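Local coordinates for protein phosphoribosylamine--glycine ligase (Thermotoga maritima, PDB 1VKZ) that catalyses the ATP-dependent joining of 5-phosphoribosylamine and glycine to give glycinamide ribonucleotide, the second step in making that intermediate of purine biosynthesis from phosphoribosyl diphosphate, at residues Glu104-Tyr109 with Lys147-Leu151; Leu211-Asp216 with Glu294-Ile298; Pro342-Ile348 with Lys367-Gly373. The contacts are given in a common frame with arbitrary orientation. Residues are numbered along the deposited sequence.

The three contacts illustrate how the chemistry of packing follows position in a fold. Contact 2 is the buried one, its centre about 10 Å from that of the chain: aliphatic side chains carry it, with one close pair of carboxylates. Contact 1, partly buried, is dominated by hydrogen bonds from a break between two helices to a single aspartate, which lies within the predicted ATP-binding segment. Contact 3 lies farthest out, about 23 Å from the chain centre, and relies on backbone pairing. Contacts 2 and 3 reach the same six-stranded antiparallel sheet through its two outermost strands, 215-219 and 367-370, whereas contact 1 involves the separate four-stranded sheet containing strand 144-148.

Contact 1: residues Glu104-Tyr109 with Lys147-Leu151; sequences EGSKVY and KADGL
Asp-149 supplies both acceptors that hold these segments together. Its OD1 accepts from Ser-106 OG at 2.6 Å and from Val-108 N at 2.8 Å, while its backbone O accepts from Lys-107 N at 2.7 Å, almost linearly. A t rotamer at Asp-149 brings the carboxylate to the start of helix 107-116. Ser-106, also t, is the N-cap: it leaves helical angles (phi/psi -127/101), so separating helix 98-105 from the next, and its OG accepts from Tyr-109 N at 3.0 Å. The nearest CA atoms are those of Lys-107 and Asp-149, 4.5 Å apart. Farther out, Gly-150 CA makes a CH...O contact with Gly-105 O at 3.4 Å, Lys-107 CD lies 3.3 Å from Ala-148 O and 3.9 Å from Lys-147 CB, and Leu-151 CD2 sits 4.0 Å from Glu-104 O. The ammonium groups turn to other partners, Lys-107 to Glu-285, a predicted magnesium ligand, and Lys-147 to Asp-189. The arrangement is a serine N-cap reinforced by an aspartate from the loop just after strand 144-148, with 147-151 inside the predicted ATP-binding segment of the ATP-grasp domain.

Contact 2: residues Leu211-Asp216 with Glu294-Ile298; sequences LPFVRD and ETEVI
The Gly-Asp-Pro-Glu signature of the GARS family runs into the first turn of helix 294-301, and this contact packs that turn against the extended chain 211-216 within the ATP-grasp region. The two segments run in opposite senses, with CA atoms closest for Pro-212 and Ile-298 (6.2 Å) and for Val-214 and Glu-294 (6.4 Å). The extended backbone turns the CA-to-CB bonds of Leu-211, Pro-212, Val-214 and Asp-216 toward the helix and those of Phe-213 and Arg-215 away. In the helical turn, Ile-298 N donates to Glu-294 O at 3.0 Å. Ile-298 (m, t) is the main apolar partner: its CG2 meets Leu-211 CB at 4.1 Å and Pro-212 CD at 4.0 Å, and its CG1 lies 3.7 Å from Val-214 CG1. That same Val-214 CG1 reaches Val-297 CG1 at 3.9 Å. At the other end the packing turns polar, where Asp-216 OD2 stands 2.6 Å from Glu-294 OE2, two carboxylates in close company. Glu-294 also touches Ser-198, which is in the predicted ATP site. Around this interface, Ile-298 rests on Met-200 of strand 195-204, Val-297 on Ala-328 of strand 327-334 and on Ser-234 of strand 233-236, so the helix start is wedged between strands of two antiparallel sheets.

Contact 3: residues Pro342-Ile348 with Lys367-Gly373; sequences PEKGKEI and KLVTNGG
Thr-370 and Ile-348 bury the most surface here. Thr-370 takes part in three hydrogen bonds: its O accepts from Gly-345 N at 2.8 Å, its OG1 (chi1 p) from Lys-346 N at 3.1 Å, and its N donates to Lys-346 O at 2.8 Å. Ile-348 N donates to Leu-368 O at 3.0 Å; its CA-to-CB bond points toward 367-373, and the m, t rotamer puts CD1 4.0 Å from Leu-368 CG and 3.9 Å from Thr-370 CG2. The segments run antiparallel; Glu-347 and Val-369 form a single bridge, a non-hydrogen-bonded pair with CA atoms 4.4 Å apart. Gly-345 has positive phi (79/7), two residues before the bridge, and Pro-342 CB reaches Gly-373 CA at 3.7 Å. Glu-347 OE1 makes a long salt bridge, 3.6 Å, with Lys-367 NZ. Ile-348 and Thr-370 both touch Phe-401 and Val-375. The chemistry implies a C-domain loop held mainly by backbone bonds along a sheet's outermost strand, its apolar side inward and its charged pair, Glu-347 and Lys-367, exposed.

Contact 1: residues Glu104-Tyr109 with Lys147-Leu151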
ATOM      1  N   GLU A 104       5.922   7.942   7.065  1.00 43.09           N
ATOM      2  CA  GLU A 104       5.088   8.009   5.867  1.00 43.94           C
ATOM      3  C   GLU A 104       4.508   9.401   5.700  1.00 44.23           C
ATOM      4  O   GLU A 104       4.418   9.894   4.591  1.00 46.49           O
ATOM      5  CB  GLU A 104       3.949   6.969   5.835  1.00 43.93           C
ATOM      6  CG  GLU A 104       3.166   6.994   4.491  1.00 45.14           C
ATOM      7  CD  GLU A 104       1.949   6.032   4.355  1.00 49.03           C
ATOM      8  OE1 GLU A 104       1.892   4.900   4.907  1.00 44.23           O
ATOM      9  OE2 GLU A 104       1.019   6.415   3.617  1.00 63.71           O
ATOM     10  N   GLY A 105       4.126  10.037   6.799  1.00 45.18           N
ATOM     11  CA  GLY A 105       3.356  11.288   6.763  1.00 44.25           C
ATOM     12  C   GLY A 105       4.092  12.556   6.348  1.00 40.00           C
ATOM     13  O   GLY A 105       3.472  13.495   5.863  1.00 41.26           O
ATOM     14  N   SER A 106       5.384  12.584   6.611  1.00 39.26           N
ATOM     15  CA  SER A 106       6.270  13.661   6.276  1.00 40.02           C
ATOM     16  C   SER A 106       7.448  13.093   5.500  1.00 40.92           C
ATOM     17  O   SER A 106       8.374  12.522   6.094  1.00 41.45           O
ATOM     18  CB  SER A 106       6.800  14.320   7.535  1.00 39.96           C
ATOM     19  OG  SER A 106       7.725  15.353   7.217  1.00 42.63           O
ATOM     20  N   LYS A 107       7.412  13.259   4.177  1.00 40.73           N
ATOM     21  CA  LYS A 107       8.484  12.809   3.343  1.00 41.03           C
ATOM     22  C   LYS A 107       9.792  13.543   3.655  1.00 39.48           C
ATOM     23  O   LYS A 107      10.850  12.988   3.474  1.00 38.44           O
ATOM     24  CB  LYS A 107       8.084  12.932   1.884  1.00 43.65           C
ATOM     25  CG  LYS A 107       7.143  11.847   1.441  1.00 45.31           C
ATOM     26  CD  LYS A 107       6.892  11.866  -0.078  1.00 47.48           C
ATOM     27  CE  LYS A 107       5.893  10.771  -0.512  1.00 50.32           C
ATOM     28  NZ  LYS A 107       6.566   9.438  -0.482  1.00 64.00           N
ATOM     29  N   VAL A 108       9.710  14.773   4.161  1.00 39.46           N
ATOM     30  CA  VAL A 108      10.890  15.478   4.620  1.00 40.56           C
ATOM     31  C   VAL A 108      11.481  14.849   5.868  1.00 42.45           C
ATOM     32  O   VAL A 108      12.694  14.628   5.934  1.00 40.75           O
ATOM     33  CB  VAL A 108      10.593  16.917   4.951  1.00 41.95           C
ATOM     34  CG1 VAL A 108      11.865  17.613   5.442  1.00 40.53           C
ATOM     35  CG2 VAL A 108      10.029  17.625   3.715  1.00 47.03           C
ATOM     36  N   TYR A 109      10.635  14.591   6.878  1.00 43.52           N
ATOM     37  CA  TYR A 109      11.115  13.905   8.054  1.00 41.48           C
ATOM     38  C   TYR A 109      11.777  12.605   7.659  1.00 40.64           C
ATOM     39  O   TYR A 109      12.822  12.269   8.195  1.00 40.46           O
ATOM     40  CB  TYR A 109      10.009  13.656   9.065  1.00 46.29           C
ATOM     41  CG  TYR A 109      10.432  12.770  10.235  1.00 44.76           C
ATOM     42  CD1 TYR A 109      11.074  13.306  11.339  1.00 57.98           C
ATOM     43  CD2 TYR A 109      10.201  11.404  10.220  1.00 44.15           C
ATOM     44  CE1 TYR A 109      11.449  12.502  12.415  1.00 55.15           C
ATOM     45  CE2 TYR A 109      10.580  10.600  11.275  1.00 51.99           C
ATOM     46  CZ  TYR A 109      11.198  11.160  12.362  1.00 52.67           C
ATOM     47  OH  TYR A 109      11.576  10.373  13.407  1.00 62.72           O
ATOM     48  N   LYS A 147       8.763  15.798  -4.476  1.00 43.28           N
ATOM     49  CA  LYS A 147       7.867  15.042  -3.640  1.00 43.80           C
ATOM     50  C   LYS A 147       7.267  15.927  -2.577  1.00 41.58           C
ATOM     51  O   LYS A 147       7.982  16.535  -1.791  1.00 39.69           O
ATOM     52  CB  LYS A 147       8.616  13.905  -2.946  1.00 44.07           C
ATOM     53  CG  LYS A 147       9.527  13.095  -3.843  1.00 49.34           C
ATOM     54  CD  LYS A 147       9.855  11.763  -3.171  1.00 50.93           C
ATOM     55  CE  LYS A 147      11.353  11.533  -3.123  1.00 63.67           C
ATOM     56  NZ  LYS A 147      11.730  10.164  -2.616  1.00 64.22           N
ATOM     57  N   ALA A 148       5.943  15.965  -2.533  1.00 41.11           N
ATOM     58  CA  ALA A 148       5.224  16.643  -1.464  1.00 42.09           C
ATOM     59  C   ALA A 148       5.550  16.087  -0.087  1.00 39.55           C
ATOM     60  O   ALA A 148       5.531  14.891   0.107  1.00 41.47           O
ATOM     61  CB  ALA A 148       3.747  16.520  -1.711  1.00 44.46           C
ATOM     62  N   ASP A 149       5.840  16.950   0.872  1.00 40.79           N
ATOM     63  CA  ASP A 149       6.098  16.479   2.229  1.00 43.09           C
ATOM     64  C   ASP A 149       4.954  15.620   2.749  1.00 43.72           C
ATOM     65  O   ASP A 149       5.183  14.527   3.261  1.00 43.93           O
ATOM     66  CB  ASP A 149       6.325  17.627   3.225  1.00 44.16           C
ATOM     67  CG  ASP A 149       6.728  17.113   4.637  1.00 42.61           C
ATOM     68  OD1 ASP A 149       7.314  16.023   4.727  1.00 56.29           O
ATOM     69  OD2 ASP A 149       6.534  17.722   5.702  1.00 40.35           O
ATOM     70  N   GLY A 150       3.736  16.134   2.628  1.00 44.52           N
ATOM     71  CA  GLY A 150       2.580  15.496   3.212  1.00 45.74           C
ATOM     72  C   GLY A 150       1.937  14.467   2.327  1.00 47.66           C
ATOM     73  O   GLY A 150       2.351  14.227   1.189  1.00 48.10           O
ATOM     74  N   LEU A 151       0.923  13.829   2.887  1.00 50.12           N
ATOM     75  CA  LEU A 151       0.125  12.847   2.162  1.00 52.58           C
ATOM     76  C   LEU A 151      -0.596  13.557   1.026  1.00 53.59           C
ATOM     77  O   LEU A 151      -1.085  14.690   1.194  1.00 52.52           O
ATOM     78  CB  LEU A 151      -0.888  12.211   3.100  1.00 55.08           C
ATOM     79  CG  LEU A 151      -0.323  11.624   4.397  1.00 57.53           C
ATOM     80  CD1 LEU A 151      -1.472  11.310   5.341  1.00 60.72           C
ATOM     81  CD2 LEU A 151       0.499  10.384   4.083  1.00 57.74           C
TER

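Contact 2: residues Leu211-Asp216 with Glu294-Ile298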
ATOM      1  N   LEU A 211       7.634 -10.124   3.973  1.00 38.83           N
ATOM      2  CA  LEU A 211       6.607 -10.839   3.255  1.00 38.23           C
ATOM      3  C   LEU A 211       7.018 -11.160   1.800  1.00 39.10           C
ATOM      4  O   LEU A 211       7.957 -10.589   1.272  1.00 38.40           O
ATOM      5  CB  LEU A 211       5.327 -10.024   3.318  1.00 38.90           C
ATOM      6  CG  LEU A 211       4.829  -9.954   4.755  1.00 35.95           C
ATOM      7  CD1 LEU A 211       3.680  -8.956   4.926  1.00 40.62           C
ATOM      8  CD2 LEU A 211       4.412 -11.339   5.199  1.00 44.84           C
ATOM      9  N   PRO A 212       6.328 -12.093   1.160  1.00 40.25           N
ATOM     10  CA  PRO A 212       6.594 -12.397  -0.204  1.00 39.85           C
ATOM     11  C   PRO A 212       6.613 -11.144  -1.057  1.00 40.08           C
ATOM     12  O   PRO A 212       5.713 -10.313  -0.952  1.00 44.10           O
ATOM     13  CB  PRO A 212       5.390 -13.253  -0.597  1.00 40.26           C
ATOM     14  CG  PRO A 212       4.985 -13.886   0.585  1.00 39.55           C
ATOM     15  CD  PRO A 212       5.233 -12.926   1.683  1.00 41.24           C
ATOM     16  N   PHE A 213       7.603 -11.030  -1.919  1.00 38.90           N
ATOM     17  CA  PHE A 213       7.685  -9.915  -2.869  1.00 38.89           C
ATOM     18  C   PHE A 213       6.678 -10.109  -4.001  1.00 42.30           C
ATOM     19  O   PHE A 213       6.493 -11.234  -4.515  1.00 46.29           O
ATOM     20  CB  PHE A 213       9.119  -9.759  -3.411  1.00 36.25           C
ATOM     21  CG  PHE A 213      10.113  -9.439  -2.345  1.00 35.21           C
ATOM     22  CD1 PHE A 213      10.637 -10.435  -1.538  1.00 42.03           C
ATOM     23  CD2 PHE A 213      10.489  -8.137  -2.093  1.00 42.24           C
ATOM     24  CE1 PHE A 213      11.555 -10.130  -0.521  1.00 44.48           C
ATOM     25  CE2 PHE A 213      11.405  -7.835  -1.058  1.00 38.47           C
ATOM     26  CZ  PHE A 213      11.917  -8.826  -0.283  1.00 32.68           C
ATOM     27  N   VAL A 214       6.007  -9.027  -4.369  1.00 44.66           N
ATOM     28  CA  VAL A 214       4.956  -9.076  -5.375  1.00 46.63           C
ATOM     29  C   VAL A 214       5.231  -7.975  -6.382  1.00 47.95           C
ATOM     30  O   VAL A 214       5.947  -7.050  -6.094  1.00 50.08           O
ATOM     31  CB  VAL A 214       3.528  -8.998  -4.741  1.00 45.43           C
ATOM     32  CG1 VAL A 214       3.409  -9.984  -3.629  1.00 46.00           C
ATOM     33  CG2 VAL A 214       3.219  -7.660  -4.210  1.00 51.75           C
ATOM     34  N   ARG A 215       4.715  -8.092  -7.586  1.00 49.32           N
ATOM     35  CA  ARG A 215       4.980  -7.076  -8.577  1.00 50.42           C
ATOM     36  C   ARG A 215       3.666  -6.371  -8.805  1.00 51.10           C
ATOM     37  O   ARG A 215       2.663  -7.000  -9.044  1.00 52.59           O
ATOM     38  CB  ARG A 215       5.559  -7.678  -9.872  1.00 51.88           C
ATOM     39  CG  ARG A 215       5.836  -6.617 -10.929  1.00 53.88           C
ATOM     40  CD  ARG A 215       6.855  -6.959 -11.990  1.00 56.93           C
ATOM     41  NE  ARG A 215       8.060  -7.656 -11.521  1.00 68.95           N
ATOM     42  CZ  ARG A 215       8.954  -7.189 -10.638  1.00 69.47           C
ATOM     43  NH1 ARG A 215       8.797  -6.009 -10.035  1.00 72.67           N
ATOM     44  NH2 ARG A 215      10.011  -7.937 -10.330  1.00 61.41           N
ATOM     45  N   ASP A 216       3.666  -5.059  -8.706  1.00 53.22           N
ATOM     46  CA  ASP A 216       2.445  -4.301  -8.926  1.00 54.31           C
ATOM     47  C   ASP A 216       2.454  -3.554 -10.286  1.00 50.45           C
ATOM     48  O   ASP A 216       3.489  -3.405 -10.951  1.00 48.80           O
ATOM     49  CB  ASP A 216       2.140  -3.388  -7.724  1.00 58.12           C
ATOM     50  CG  ASP A 216       3.386  -2.702  -7.160  1.00 65.41           C
ATOM     51  OD1 ASP A 216       3.914  -1.774  -7.826  1.00 70.62           O
ATOM     52  OD2 ASP A 216       3.887  -3.023  -6.054  1.00 74.44           O
ATOM     53  N   GLU A 294      -1.160  -5.229  -3.268  1.00 48.34           N
ATOM     54  CA  GLU A 294      -0.157  -6.241  -2.881  1.00 47.65           C
ATOM     55  C   GLU A 294      -0.648  -7.184  -1.786  1.00 45.86           C
ATOM     56  O   GLU A 294      -0.314  -8.344  -1.768  1.00 44.52           O
ATOM     57  CB  GLU A 294       1.145  -5.600  -2.407  1.00 48.77           C
ATOM     58  CG  GLU A 294       1.962  -4.928  -3.499  1.00 52.58           C
ATOM     59  CD  GLU A 294       1.817  -3.432  -3.489  1.00 56.40           C
ATOM     60  OE1 GLU A 294       0.679  -2.961  -3.305  1.00 57.82           O
ATOM     61  OE2 GLU A 294       2.835  -2.741  -3.672  1.00 62.90           O
ATOM     62  N   THR A 295      -1.404  -6.656  -0.841  1.00 46.34           N
ATOM     63  CA  THR A 295      -1.927  -7.455   0.272  1.00 46.21           C
ATOM     64  C   THR A 295      -2.768  -8.625  -0.196  1.00 45.65           C
ATOM     65  O   THR A 295      -2.614  -9.750   0.294  1.00 49.18           O
ATOM     66  CB  THR A 295      -2.771  -6.561   1.235  1.00 48.38           C
ATOM     67  OG1 THR A 295      -1.949  -5.571   1.887  1.00 43.90           O
ATOM     68  CG2 THR A 295      -3.392  -7.387   2.380  1.00 47.76           C
ATOM     69  N   GLU A 296      -3.670  -8.358  -1.134  1.00 47.44           N
ATOM     70  CA  GLU A 296      -4.511  -9.398  -1.772  1.00 44.76           C
ATOM     71  C   GLU A 296      -3.633 -10.562  -2.202  1.00 43.94           C
ATOM     72  O   GLU A 296      -3.936 -11.704  -1.924  1.00 46.63           O
ATOM     73  CB  GLU A 296      -5.251  -8.825  -3.000  1.00 42.98           C
ATOM     74  CG  GLU A 296      -6.397  -7.877  -2.679  1.00 39.47           C
ATOM     75  CD  GLU A 296      -6.020  -6.417  -2.457  1.00 43.93           C
ATOM     76  OE1 GLU A 296      -4.933  -6.073  -1.914  1.00 47.96           O
ATOM     77  OE2 GLU A 296      -6.874  -5.578  -2.796  1.00 45.71           O
ATOM     78  N   VAL A 297      -2.526 -10.261  -2.863  1.00 43.63           N
ATOM     79  CA  VAL A 297      -1.657 -11.311  -3.387  1.00 44.07           C
ATOM     80  C   VAL A 297      -0.918 -12.042  -2.274  1.00 40.79           C
ATOM     81  O   VAL A 297      -0.875 -13.256  -2.257  1.00 42.39           O
ATOM     82  CB  VAL A 297      -0.681 -10.752  -4.429  1.00 41.65           C
ATOM     83  CG1 VAL A 297       0.249 -11.835  -4.925  1.00 46.76           C
ATOM     84  CG2 VAL A 297      -1.453 -10.240  -5.595  1.00 51.32           C
ATOM     85  N   ILE A 298      -0.312 -11.284  -1.380  1.00 41.08           N
ATOM     86  CA  ILE A 298       0.465 -11.821  -0.276  1.00 41.67           C
ATOM     87  C   ILE A 298      -0.410 -12.741   0.545  1.00 42.27           C
ATOM     88  O   ILE A 298      -0.056 -13.862   0.820  1.00 45.88           O
ATOM     89  CB  ILE A 298       1.035 -10.664   0.597  1.00 40.94           C
ATOM     90  CG1 ILE A 298       2.119  -9.889  -0.172  1.00 42.93           C
ATOM     91  CG2 ILE A 298       1.614 -11.208   1.909  1.00 44.87           C
ATOM     92  CD1 ILE A 298       2.450  -8.402   0.378  1.00 41.82           C
TER

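Contact 3: residues Pro342-Ile348 with Lys367-Gly373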
ATOM      1  N   PRO A 342     -14.086   8.305 -11.137  1.00 47.61           N
ATOM      2  CA  PRO A 342     -14.714   6.992 -11.358  1.00 47.17           C
ATOM      3  C   PRO A 342     -16.212   7.131 -11.376  1.00 47.04           C
ATOM      4  O   PRO A 342     -16.745   7.990 -10.670  1.00 47.92           O
ATOM      5  CB  PRO A 342     -14.274   6.167 -10.146  1.00 46.66           C
ATOM      6  CG  PRO A 342     -13.948   7.153  -9.080  1.00 45.99           C
ATOM      7  CD  PRO A 342     -13.484   8.406  -9.799  1.00 48.37           C
ATOM      8  N   GLU A 343     -16.890   6.341 -12.199  1.00 46.58           N
ATOM      9  CA  GLU A 343     -18.332   6.381 -12.211  1.00 45.91           C
ATOM     10  C   GLU A 343     -18.841   5.306 -11.283  1.00 45.13           C
ATOM     11  O   GLU A 343     -18.326   4.196 -11.233  1.00 44.45           O
ATOM     12  CB  GLU A 343     -18.903   6.280 -13.633  1.00 45.52           C
ATOM     13  CG  GLU A 343     -18.950   4.903 -14.266  1.00 46.32           C
ATOM     14  CD  GLU A 343     -19.442   4.943 -15.712  1.00 49.13           C
ATOM     15  OE1 GLU A 343     -19.098   5.897 -16.451  1.00 57.92           O
ATOM     16  OE2 GLU A 343     -20.172   4.016 -16.126  1.00 55.94           O
ATOM     17  N   LYS A 344     -19.868   5.667 -10.531  1.00 47.23           N
ATOM     18  CA  LYS A 344     -20.441   4.806  -9.509  1.00 48.01           C
ATOM     19  C   LYS A 344     -21.843   4.307  -9.894  1.00 45.37           C
ATOM     20  O   LYS A 344     -22.388   4.658 -10.944  1.00 43.62           O
ATOM     21  CB  LYS A 344     -20.505   5.594  -8.204  1.00 47.66           C
ATOM     22  CG  LYS A 344     -19.212   6.331  -7.878  1.00 49.87           C
ATOM     23  CD  LYS A 344     -19.126   6.655  -6.372  1.00 53.22           C
ATOM     24  CE  LYS A 344     -17.695   6.529  -5.834  1.00 55.93           C
ATOM     25  NZ  LYS A 344     -17.649   6.445  -4.332  1.00 58.88           N
ATOM     26  N   GLY A 345     -22.388   3.444  -9.048  1.00 44.22           N
ATOM     27  CA  GLY A 345     -23.779   3.059  -9.117  1.00 44.34           C
ATOM     28  C   GLY A 345     -24.136   2.038 -10.169  1.00 44.73           C
ATOM     29  O   GLY A 345     -25.323   1.774 -10.376  1.00 46.18           O
ATOM     30  N   LYS A 346     -23.140   1.466 -10.841  1.00 45.02           N
ATOM     31  CA  LYS A 346     -23.397   0.513 -11.936  1.00 44.45           C
ATOM     32  C   LYS A 346     -23.559  -0.888 -11.358  1.00 43.40           C
ATOM     33  O   LYS A 346     -22.905  -1.226 -10.375  1.00 44.14           O
ATOM     34  CB  LYS A 346     -22.258   0.560 -12.958  1.00 45.41           C
ATOM     35  CG  LYS A 346     -21.978   1.965 -13.554  1.00 48.94           C
ATOM     36  CD  LYS A 346     -22.959   2.338 -14.695  1.00 48.90           C
ATOM     37  CE  LYS A 346     -23.056   3.851 -14.925  1.00 51.17           C
ATOM     38  NZ  LYS A 346     -23.987   4.570 -13.985  1.00 52.66           N
ATOM     39  N   GLU A 347     -24.423  -1.704 -11.961  1.00 44.36           N
ATOM     40  CA  GLU A 347     -24.812  -2.989 -11.353  1.00 44.72           C
ATOM     41  C   GLU A 347     -23.810  -4.116 -11.662  1.00 41.96           C
ATOM     42  O   GLU A 347     -23.425  -4.312 -12.806  1.00 41.16           O
ATOM     43  CB  GLU A 347     -26.232  -3.392 -11.780  1.00 45.91           C
ATOM     44  CG  GLU A 347     -26.780  -4.592 -11.009  1.00 45.93           C
ATOM     45  CD  GLU A 347     -28.204  -4.934 -11.387  1.00 47.47           C
ATOM     46  OE1 GLU A 347     -28.947  -4.027 -11.830  1.00 50.98           O
ATOM     47  OE2 GLU A 347     -28.586  -6.115 -11.231  1.00 49.74           O
ATOM     48  N   ILE A 348     -23.409  -4.847 -10.627  1.00 40.29           N
ATOM     49  CA  ILE A 348     -22.371  -5.866 -10.736  1.00 39.33           C
ATOM     50  C   ILE A 348     -22.936  -7.274 -10.731  1.00 39.88           C
ATOM     51  O   ILE A 348     -23.562  -7.701  -9.771  1.00 42.11           O
ATOM     52  CB  ILE A 348     -21.367  -5.733  -9.569  1.00 40.68           C
ATOM     53  CG1 ILE A 348     -20.728  -4.342  -9.555  1.00 38.32           C
ATOM     54  CG2 ILE A 348     -20.310  -6.819  -9.641  1.00 37.73           C
ATOM     55  CD1 ILE A 348     -20.321  -3.903  -8.167  1.00 39.52           C
ATOM     56  N   LYS A 367     -29.288  -4.836  -4.722  1.00 47.34           N
ATOM     57  CA  LYS A 367     -28.311  -5.231  -5.715  1.00 46.91           C
ATOM     58  C   LYS A 367     -26.906  -4.806  -5.302  1.00 46.81           C
ATOM     59  O   LYS A 367     -26.707  -4.009  -4.389  1.00 47.12           O
ATOM     60  CB  LYS A 367     -28.672  -4.622  -7.077  1.00 47.65           C
ATOM     61  CG  LYS A 367     -29.522  -5.529  -7.936  1.00 49.82           C
ATOM     62  CD  LYS A 367     -30.499  -4.776  -8.832  1.00 49.81           C
ATOM     63  CE  LYS A 367     -31.382  -5.785  -9.580  1.00 50.79           C
ATOM     64  NZ  LYS A 367     -32.172  -5.192 -10.702  1.00 52.93           N
ATOM     65  N   LEU A 368     -25.938  -5.368  -5.994  1.00 45.01           N
ATOM     66  CA  LEU A 368     -24.576  -4.991  -5.839  1.00 44.52           C
ATOM     67  C   LEU A 368     -24.308  -3.915  -6.910  1.00 41.78           C
ATOM     68  O   LEU A 368     -24.680  -4.089  -8.072  1.00 36.49           O
ATOM     69  CB  LEU A 368     -23.713  -6.245  -6.002  1.00 44.02           C
ATOM     70  CG  LEU A 368     -22.265  -6.209  -5.532  1.00 50.73           C
ATOM     71  CD1 LEU A 368     -22.114  -5.541  -4.155  1.00 57.49           C
ATOM     72  CD2 LEU A 368     -21.746  -7.634  -5.546  1.00 47.22           C
ATOM     73  N   VAL A 369     -23.705  -2.798  -6.486  1.00 42.12           N
ATOM     74  CA  VAL A 369     -23.399  -1.665  -7.367  1.00 42.32           C
ATOM     75  C   VAL A 369     -21.974  -1.142  -7.143  1.00 43.90           C
ATOM     76  O   VAL A 369     -21.420  -1.295  -6.042  1.00 47.64           O
ATOM     77  CB  VAL A 369     -24.423  -0.508  -7.185  1.00 41.42           C
ATOM     78  CG1 VAL A 369     -25.862  -1.048  -7.221  1.00 40.94           C
ATOM     79  CG2 VAL A 369     -24.192   0.240  -5.908  1.00 43.91           C
ATOM     80  N   THR A 370     -21.351  -0.555  -8.173  1.00 42.27           N
ATOM     81  CA  THR A 370     -19.999   0.004  -8.000  1.00 40.67           C
ATOM     82  C   THR A 370     -20.077   1.223  -7.120  1.00 39.38           C
ATOM     83  O   THR A 370     -21.060   1.946  -7.162  1.00 39.60           O
ATOM     84  CB  THR A 370     -19.322   0.401  -9.341  1.00 39.67           C
ATOM     85  OG1 THR A 370     -20.152   1.309 -10.065  1.00 41.33           O
ATOM     86  CG2 THR A 370     -19.138  -0.785 -10.265  1.00 41.29           C
ATOM     87  N   ASN A 371     -19.016   1.463  -6.351  1.00 41.04           N
ATOM     88  CA  ASN A 371     -18.983   2.551  -5.384  1.00 42.71           C
ATOM     89  C   ASN A 371     -17.547   2.826  -4.978  1.00 44.91           C
ATOM     90  O   ASN A 371     -17.182   2.733  -3.815  1.00 50.18           O
ATOM     91  CB  ASN A 371     -19.839   2.197  -4.161  1.00 42.63           C
ATOM     92  CG  ASN A 371     -20.062   3.380  -3.226  1.00 43.21           C
ATOM     93  OD1 ASN A 371     -20.668   4.380  -3.608  1.00 46.06           O
ATOM     94  ND2 ASN A 371     -19.595   3.254  -1.984  1.00 46.50           N
ATOM     95  N   GLY A 372     -16.721   3.160  -5.949  1.00 45.14           N
ATOM     96  CA  GLY A 372     -15.314   3.455  -5.703  1.00 42.81           C
ATOM     97  C   GLY A 372     -14.536   3.222  -6.972  1.00 42.22           C
ATOM     98  O   GLY A 372     -15.026   2.580  -7.923  1.00 40.74           O
ATOM     99  N   GLY A 373     -13.312   3.722  -6.996  1.00 42.05           N
ATOM    100  CA  GLY A 373     -12.481   3.628  -8.199  1.00 42.26           C
ATOM    101  C   GLY A 373     -12.165   2.210  -8.595  1.00 41.82           C
ATOM    102  O   GLY A 373     -12.369   1.811  -9.733  1.00 42.07           O
TER